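Local coordinates for putative hexose oxidase (Nonomuraea sp. ATCC 39727, PDB 5AWV), which probably oxidises the sugar of glycopeptide antibiotics such as teicoplanin with a covalently bound FAD, as a member of the oxygen-dependent FAD-linked oxidoreductases, at residues G56-I61 and K103-M108; P244-T249 and Q348-S353; T289-Q294 and M311-D316. All coordinates share one frame; numbering follows the deposited sequence.

Contact 1 (G56-I61 and K103-M108); sequences GEPDYI and KVIIDM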
# COMPACT_ATOMS: atom_id res chain seq x y z
N GLY A 56 4.51 -17.50 9.13
CA GLY A 56 3.92 -17.69 10.43
C GLY A 56 3.12 -18.97 10.43
O GLY A 56 3.04 -19.66 9.40
N GLU A 57 2.57 -19.29 11.59
CA GLU A 57 1.78 -20.49 11.79
C GLU A 57 0.65 -20.11 12.77
O GLU A 57 0.72 -20.42 13.94
CB GLU A 57 2.70 -21.63 12.33
CG GLU A 57 2.06 -23.02 12.41
CD GLU A 57 1.66 -23.56 11.02
OE1 GLU A 57 2.43 -23.27 10.06
OE2 GLU A 57 0.58 -24.24 10.91
N PRO A 58 -0.35 -19.37 12.31
CA PRO A 58 -1.35 -18.96 13.25
C PRO A 58 -2.25 -20.13 13.72
O PRO A 58 -2.46 -21.09 12.98
CB PRO A 58 -2.18 -17.93 12.46
CG PRO A 58 -1.91 -18.24 11.04
CD PRO A 58 -0.55 -18.78 10.96
N ASP A 59 -2.82 -19.97 14.91
CA ASP A 59 -3.85 -20.90 15.39
C ASP A 59 -5.04 -20.97 14.45
O ASP A 59 -5.59 -22.04 14.17
CB ASP A 59 -4.34 -20.51 16.79
CG ASP A 59 -3.24 -20.63 17.87
OD1 ASP A 59 -2.17 -21.28 17.66
OD2 ASP A 59 -3.44 -20.08 18.93
N TYR A 60 -5.49 -19.79 13.97
CA TYR A 60 -6.51 -19.79 12.95
C TYR A 60 -6.40 -18.53 12.17
O TYR A 60 -5.76 -17.57 12.65
CB TYR A 60 -7.96 -19.94 13.52
CG TYR A 60 -8.42 -19.00 14.59
CD1 TYR A 60 -8.13 -19.24 15.97
CD2 TYR A 60 -9.21 -17.89 14.27
CE1 TYR A 60 -8.58 -18.34 16.95
CE2 TYR A 60 -9.61 -17.03 15.23
CZ TYR A 60 -9.30 -17.25 16.58
OH TYR A 60 -9.76 -16.28 17.51
N ILE A 61 -7.04 -18.51 11.01
CA ILE A 61 -7.26 -17.27 10.25
C ILE A 61 -8.78 -16.99 10.18
O ILE A 61 -9.56 -17.82 9.78
CB ILE A 61 -6.60 -17.43 8.85
CG1 ILE A 61 -5.13 -17.73 9.05
CG2 ILE A 61 -6.76 -16.17 7.99
CD1 ILE A 61 -4.35 -18.20 7.86
N LYS A 103 -0.83 -15.27 16.46
CA LYS A 103 -1.65 -16.44 16.58
C LYS A 103 -2.96 -16.39 15.85
O LYS A 103 -3.58 -17.44 15.62
CB LYS A 103 -1.91 -16.71 18.07
CG LYS A 103 -0.65 -16.97 18.87
CD LYS A 103 0.08 -18.24 18.47
CE LYS A 103 1.44 -18.32 19.16
NZ LYS A 103 2.04 -19.64 18.82
N VAL A 104 -3.48 -15.20 15.63
CA VAL A 104 -4.66 -15.09 14.81
C VAL A 104 -4.43 -14.06 13.73
O VAL A 104 -3.99 -12.94 14.03
CB VAL A 104 -5.82 -14.65 15.66
CG1 VAL A 104 -7.04 -14.47 14.83
CG2 VAL A 104 -6.17 -15.76 16.68
N ILE A 105 -4.79 -14.40 12.49
CA ILE A 105 -4.87 -13.38 11.43
C ILE A 105 -6.32 -13.04 11.15
O ILE A 105 -7.12 -13.94 10.94
CB ILE A 105 -4.15 -13.87 10.15
CG1 ILE A 105 -2.70 -14.08 10.49
CG2 ILE A 105 -4.33 -12.85 9.02
CD1 ILE A 105 -1.86 -14.62 9.38
N ILE A 106 -6.71 -11.78 11.28
CA ILE A 106 -7.96 -11.35 10.76
C ILE A 106 -7.74 -10.93 9.27
O ILE A 106 -7.11 -9.91 8.98
CB ILE A 106 -8.58 -10.22 11.58
CG1 ILE A 106 -8.77 -10.72 13.04
CG2 ILE A 106 -9.89 -9.78 10.97
CD1 ILE A 106 -9.27 -9.67 14.00
N ASP A 107 -8.34 -11.71 8.38
CA ASP A 107 -8.12 -11.59 6.96
C ASP A 107 -9.31 -10.87 6.35
O ASP A 107 -10.45 -11.30 6.52
CB ASP A 107 -7.91 -12.97 6.33
CG ASP A 107 -7.53 -12.88 4.83
OD1 ASP A 107 -8.25 -12.17 4.08
OD2 ASP A 107 -6.49 -13.47 4.47
N MET A 108 -9.06 -9.75 5.67
CA MET A 108 -10.11 -8.87 5.16
C MET A 108 -10.57 -9.11 3.74
O MET A 108 -11.35 -8.27 3.18
CB MET A 108 -9.68 -7.43 5.28
CG MET A 108 -9.15 -7.01 6.67
SD MET A 108 -10.29 -7.12 8.07
CE MET A 108 -10.93 -5.51 7.98
O HOH W 1 2.24 -19.53 16.14

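Contact 2 (P244-T249 and Q348-S353); sequences PKPPAT and QRWLAS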
# COMPACT_ATOMS: atom_id res chain seq x y z
N PRO A 244 -10.15 12.94 -7.81
CA PRO A 244 -9.40 13.41 -9.01
C PRO A 244 -9.78 12.66 -10.29
O PRO A 244 -10.10 11.48 -10.25
CB PRO A 244 -7.97 13.08 -8.67
CG PRO A 244 -7.94 13.16 -7.17
CD PRO A 244 -9.23 12.62 -6.69
N LYS A 245 -9.86 13.40 -11.38
CA LYS A 245 -10.16 12.83 -12.64
C LYS A 245 -8.86 12.36 -13.27
O LYS A 245 -7.96 13.16 -13.38
CB LYS A 245 -10.80 13.90 -13.53
CG LYS A 245 -11.20 13.38 -14.93
CD LYS A 245 -11.92 14.43 -15.81
CE LYS A 245 -12.95 15.29 -15.04
NZ LYS A 245 -14.42 15.13 -15.36
N PRO A 246 -8.72 11.05 -13.60
CA PRO A 246 -7.42 10.68 -14.22
C PRO A 246 -7.24 11.32 -15.62
O PRO A 246 -8.21 11.76 -16.26
CB PRO A 246 -7.51 9.14 -14.34
CG PRO A 246 -8.96 8.91 -14.61
CD PRO A 246 -9.69 9.95 -13.73
N PRO A 247 -6.01 11.42 -16.07
CA PRO A 247 -5.80 11.86 -17.43
C PRO A 247 -6.40 10.81 -18.40
O PRO A 247 -6.26 9.60 -18.16
CB PRO A 247 -4.26 11.85 -17.59
CG PRO A 247 -3.75 11.28 -16.37
CD PRO A 247 -4.77 11.20 -15.32
N ALA A 248 -7.01 11.28 -19.48
CA ALA A 248 -7.46 10.39 -20.54
C ALA A 248 -6.33 9.56 -21.13
O ALA A 248 -6.47 8.34 -21.34
CB ALA A 248 -8.11 11.19 -21.63
N THR A 249 -5.16 10.21 -21.31
CA THR A 249 -3.99 9.59 -21.89
C THR A 249 -2.70 10.11 -21.27
O THR A 249 -2.68 11.21 -20.73
CB THR A 249 -3.89 9.82 -23.41
OG1 THR A 249 -3.76 11.18 -23.62
CG2 THR A 249 -5.13 9.38 -24.16
N GLN A 348 -0.49 6.43 -24.29
CA GLN A 348 -1.32 5.30 -23.77
C GLN A 348 -2.56 5.79 -23.07
O GLN A 348 -2.50 6.76 -22.34
CB GLN A 348 -0.52 4.53 -22.73
CG GLN A 348 0.84 4.13 -23.24
CD GLN A 348 1.40 2.99 -22.47
OE1 GLN A 348 0.85 1.90 -22.51
NE2 GLN A 348 2.46 3.22 -21.75
N ARG A 349 -3.67 5.08 -23.22
CA ARG A 349 -4.88 5.44 -22.55
C ARG A 349 -4.80 5.00 -21.07
O ARG A 349 -4.16 4.02 -20.75
CB ARG A 349 -6.09 4.75 -23.18
CG ARG A 349 -6.31 4.99 -24.67
CD ARG A 349 -7.68 4.38 -25.05
NE ARG A 349 -7.79 2.94 -24.74
CZ ARG A 349 -7.34 1.94 -25.50
NH1 ARG A 349 -6.67 2.18 -26.63
NH2 ARG A 349 -7.47 0.70 -25.10
N TRP A 350 -5.51 5.71 -20.23
CA TRP A 350 -5.61 5.34 -18.84
C TRP A 350 -6.19 3.93 -18.70
O TRP A 350 -7.22 3.59 -19.32
CB TRP A 350 -6.50 6.34 -18.14
CG TRP A 350 -6.57 6.14 -16.68
CD1 TRP A 350 -7.63 5.60 -15.93
CD2 TRP A 350 -5.57 6.47 -15.78
NE1 TRP A 350 -7.30 5.61 -14.58
CE2 TRP A 350 -6.02 6.09 -14.47
CE3 TRP A 350 -4.27 6.95 -15.95
CZ2 TRP A 350 -5.23 6.25 -13.34
CZ3 TRP A 350 -3.50 7.13 -14.80
CH2 TRP A 350 -3.97 6.76 -13.54
N LEU A 351 -5.49 3.14 -17.90
CA LEU A 351 -5.78 1.78 -17.61
C LEU A 351 -5.99 0.92 -18.85
O LEU A 351 -6.78 -0.03 -18.83
CB LEU A 351 -6.99 1.64 -16.67
CG LEU A 351 -6.86 2.21 -15.25
CD1 LEU A 351 -8.22 2.23 -14.60
CD2 LEU A 351 -5.83 1.45 -14.44
N ALA A 352 -5.28 1.22 -19.91
CA ALA A 352 -5.36 0.36 -21.09
C ALA A 352 -4.94 -1.08 -20.85
O ALA A 352 -5.49 -1.93 -21.50
CB ALA A 352 -4.59 0.92 -22.28
N SER A 353 -4.08 -1.39 -19.92
CA SER A 353 -3.91 -2.83 -19.46
C SER A 353 -4.17 -2.84 -17.98
O SER A 353 -3.94 -1.81 -17.33
CB SER A 353 -2.51 -3.35 -19.75
OG SER A 353 -1.59 -2.27 -19.64

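Contact 3 (T289-Q294 and M311-D316); sequences TGLWSQ and MPIQVD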
# COMPACT_ATOMS: atom_id res chain seq x y z
N THR A 289 4.32 19.13 -12.46
CA THR A 289 3.47 18.35 -11.57
C THR A 289 2.75 17.20 -12.34
O THR A 289 2.43 16.17 -11.74
CB THR A 289 2.39 19.16 -10.84
OG1 THR A 289 1.63 19.88 -11.79
CG2 THR A 289 3.01 20.09 -9.85
N GLY A 290 2.55 17.39 -13.65
CA GLY A 290 1.99 16.35 -14.55
C GLY A 290 2.98 15.28 -15.08
O GLY A 290 2.57 14.37 -15.84
N LEU A 291 4.22 15.30 -14.59
CA LEU A 291 5.26 14.34 -14.97
C LEU A 291 5.73 13.56 -13.77
O LEU A 291 5.87 14.09 -12.62
CB LEU A 291 6.48 15.11 -15.55
CG LEU A 291 7.67 14.28 -16.05
CD1 LEU A 291 8.41 14.91 -17.24
CD2 LEU A 291 8.68 13.95 -14.94
N TRP A 292 6.01 12.33 -14.02
CA TRP A 292 6.63 11.46 -13.07
C TRP A 292 7.60 10.51 -13.74
O TRP A 292 7.42 10.07 -14.86
CB TRP A 292 5.53 10.61 -12.38
CG TRP A 292 6.09 9.62 -11.37
CD1 TRP A 292 6.41 9.82 -10.05
CD2 TRP A 292 6.32 8.24 -11.62
NE1 TRP A 292 6.87 8.68 -9.48
CE2 TRP A 292 6.81 7.67 -10.41
CE3 TRP A 292 6.17 7.42 -12.74
CZ2 TRP A 292 7.21 6.34 -10.32
CZ3 TRP A 292 6.59 6.09 -12.66
CH2 TRP A 292 7.05 5.55 -11.44
N SER A 293 8.65 10.21 -13.02
CA SER A 293 9.63 9.23 -13.48
C SER A 293 10.25 8.53 -12.33
O SER A 293 10.18 8.99 -11.18
CB SER A 293 10.70 9.95 -14.32
OG SER A 293 11.49 10.81 -13.52
N GLN A 294 10.83 7.39 -12.63
CA GLN A 294 11.72 6.83 -11.66
C GLN A 294 12.99 6.25 -12.22
O GLN A 294 12.93 5.53 -13.20
CB GLN A 294 11.01 5.79 -10.78
CG GLN A 294 10.55 4.54 -11.37
CD GLN A 294 9.97 3.58 -10.28
OE1 GLN A 294 9.54 3.97 -9.23
NE2 GLN A 294 9.99 2.32 -10.56
N MET A 311 14.81 4.23 -16.77
CA MET A 311 14.06 5.36 -16.21
C MET A 311 12.77 5.47 -16.95
O MET A 311 12.68 6.13 -17.99
CB MET A 311 14.87 6.65 -16.25
CG MET A 311 14.18 7.81 -15.60
SD MET A 311 15.10 9.36 -15.58
CE MET A 311 14.76 9.93 -17.25
N PRO A 312 11.75 4.78 -16.46
CA PRO A 312 10.43 5.03 -17.05
C PRO A 312 9.97 6.46 -16.72
O PRO A 312 10.26 7.00 -15.59
CB PRO A 312 9.51 3.97 -16.38
CG PRO A 312 10.46 3.03 -15.72
CD PRO A 312 11.75 3.70 -15.47
N ILE A 313 9.25 7.05 -17.64
CA ILE A 313 8.68 8.37 -17.49
C ILE A 313 7.25 8.37 -18.00
O ILE A 313 6.93 7.74 -19.04
CB ILE A 313 9.46 9.40 -18.32
CG1 ILE A 313 10.95 9.22 -18.11
CG2 ILE A 313 8.99 10.83 -18.08
CD1 ILE A 313 11.74 9.89 -19.22
N GLN A 314 6.39 9.14 -17.34
CA GLN A 314 5.10 9.42 -17.92
C GLN A 314 4.67 10.81 -17.69
O GLN A 314 5.00 11.42 -16.64
CB GLN A 314 4.08 8.43 -17.35
CG GLN A 314 3.92 8.49 -15.89
CD GLN A 314 2.84 7.47 -15.35
OE1 GLN A 314 1.82 7.87 -14.84
NE2 GLN A 314 3.11 6.23 -15.49
N VAL A 315 3.91 11.34 -18.62
CA VAL A 315 3.37 12.68 -18.48
C VAL A 315 1.92 12.67 -18.89
O VAL A 315 1.55 11.97 -19.84
CB VAL A 315 4.13 13.65 -19.41
CG1 VAL A 315 3.72 15.10 -19.22
CG2 VAL A 315 5.59 13.52 -19.10
N ASP A 316 1.11 13.40 -18.14
CA ASP A 316 -0.27 13.71 -18.51
C ASP A 316 -0.27 14.34 -19.89
O ASP A 316 0.25 15.44 -20.06
CB ASP A 316 -0.83 14.69 -17.47
CG ASP A 316 -2.28 15.07 -17.73
OD1 ASP A 316 -2.86 14.73 -18.80
OD2 ASP A 316 -2.85 15.62 -16.79

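Contact 1 (G56-I61 and K103-M108)
Strands 60-63 and 104-107 run parallel as the central pair of the small mixed sheet in the FAD-binding (PCMH-type) domain, and this contact is where they come together. Tyr60 pairs with Val104 and Ile61 with Ile105, but all three hydrogen bonds between the segments are weak. Lys103 O takes two of them, a short but bent one from Asp59 N (2.7 Å, 125° at the hydrogen) and a long one from Tyr60 N. Ile105 N returns the third to Tyr60 O at 3.3 Å. On the face carrying Tyr60 and Val104, the tyrosine takes the crowded chi1 position (53°), which lays its ring across the valine: Val104 CG2 sits over one ring face, 3.8 Å from the centroid, in a CH-pi contact, while CG1 meets CE2. Helix 67-80 covers this side. On the other face Ile61 and Ile105 run alongside each other in the same direction; Ile61 CG2 reaches on to Asp107 CB, and Pro58 CG touches Ile105 CD1 at 4.0 Å. The Asp107 carboxylate itself is held by Ser109 and by a salt bridge to Arg48. At the mouth of the pair the aliphatic part of Lys103 crosses Asp59, whose OD2 is salt-bridged to Lys82. Lys103 NZ instead donates to a water 2.7 Å away, which also lies within hydrogen-bonding distance of Glu57 O, 2.8 Å from it.

Contact 2 (P244-T249 and Q348-S353)
Trp350 and Pro246 meet at about a right angle, the proline ring set against the flat of the indole. Pro246 CB stands over the centre of the indole, 3.4 Å from Trp350 CE2, and lies only 15° off the normal of the five-membered ring, a CH-pi contact; CG follows toward the NE1 and CD1 side. The tryptophan is put there by its first torsion, with CG anti to the backbone N (chi1 -175°), so that the ring extends back over the proline-rich segment 244-249. Pro247 adds its carbonyl, whose O lies 3.3 Å from Trp350 CB, and its CD near CZ3. Tyr139 of helix 131-142 packs edge-to-face with the same indole. Beside the ring, Trp350 N donates a nearly straight hydrogen bond (164°) to Ala248 O at 3.0 Å, approaching from above the carbonyl plane. One step on, Thr249 and Arg349 form an antiparallel non-hydrogen-bonded pair where strand 249-257 begins beside the end of strand 340-349, one of the two edge strands of the antiparallel sheet. The chain then leaves the sheet through a type II beta turn, Arg349 to Ala352, closed by Ala352 N to Arg349 O. Arg349 NE and Trp350 O both bond Asn44 of a second subunit. The contact thus rests on one straight backbone bond and an aromatic face packed on proline carbon, while polar groups of the turn serve the subunit interface.

Contact 3 (T289-Q294 and M311-D316)
Gly290, at the end of a short 3-10 segment, opens the pairing: its O accepts a hydrogen bond from Asp316 N at 2.9 Å, with the donor in the carbonyl plane. Asp316 turns its carboxylate to Thr318 and Gln171. Leu291 then faces Val315 as a non-hydrogen-bonded pair. Its CG lies anti to the backbone N, which brings CD1 against Val315 CG2 at 3.7 Å and near Ile313 CG2, on the face covered by helix 322-334. Trp292 forms the next, hydrogen-bonded pair with Gln314. Trp292 N donates to Gln314 O and Gln314 N to Trp292 O (2.8 Å), both almost straight and nearly along the C=O axes. The two strands, 291-298 and 309-316, make an antiparallel beta hairpin in the middle of the seven-stranded sheet; the axes of segments 291-294 and 311-316 come within 4.8 Å, nearly antiparallel at 171°. Trp292 projects to the face opposite Leu291. There Gln314 CG, placed by the crowded chi1 of 61°, meets the indole at its edge, 4.0 Å from CE3, and the amide plane stands 80° from the ring. Pro167 touches both side chains, and the indole also packs on a modified side chain of the bound peptide. Ser293 returns to the Leu291 face opposite Ile313: CB rests against Ile313 CG1, while OG bonds Tyr278 and His329. Gln294 N donates to Pro312 O at 3.0 Å, less straight than the bonds before it. Gln294 O in turn lies 3.1 Å from Pro312 CD and receives a CA-H...O contact from Met311 CA.

Overall arrangement
Contacts 2 and 3 belong to the same seven-stranded antiparallel sheet, their centres 13 Å apart, and they touch where Pro247 CB meets Asp316 OD1 at 3.4 Å. Strand 249-257 lies between strands 340-349 and 309-316 and so connects them. Contact 1 sits apart in the FAD-binding domain, its centre about 40 Å from that of contact 3 and on the opposite side of the chain's centre. The cofactor is approached from both: Met108 of contact 1 touches the FAD, whereas the Gln294 side chain of contact 3 is about 7 Å from it and about 5 Å from a bound aminoglucuronic acid. Contact 2 is more remote, the Trp350 side chain being about 12 Å from the FAD.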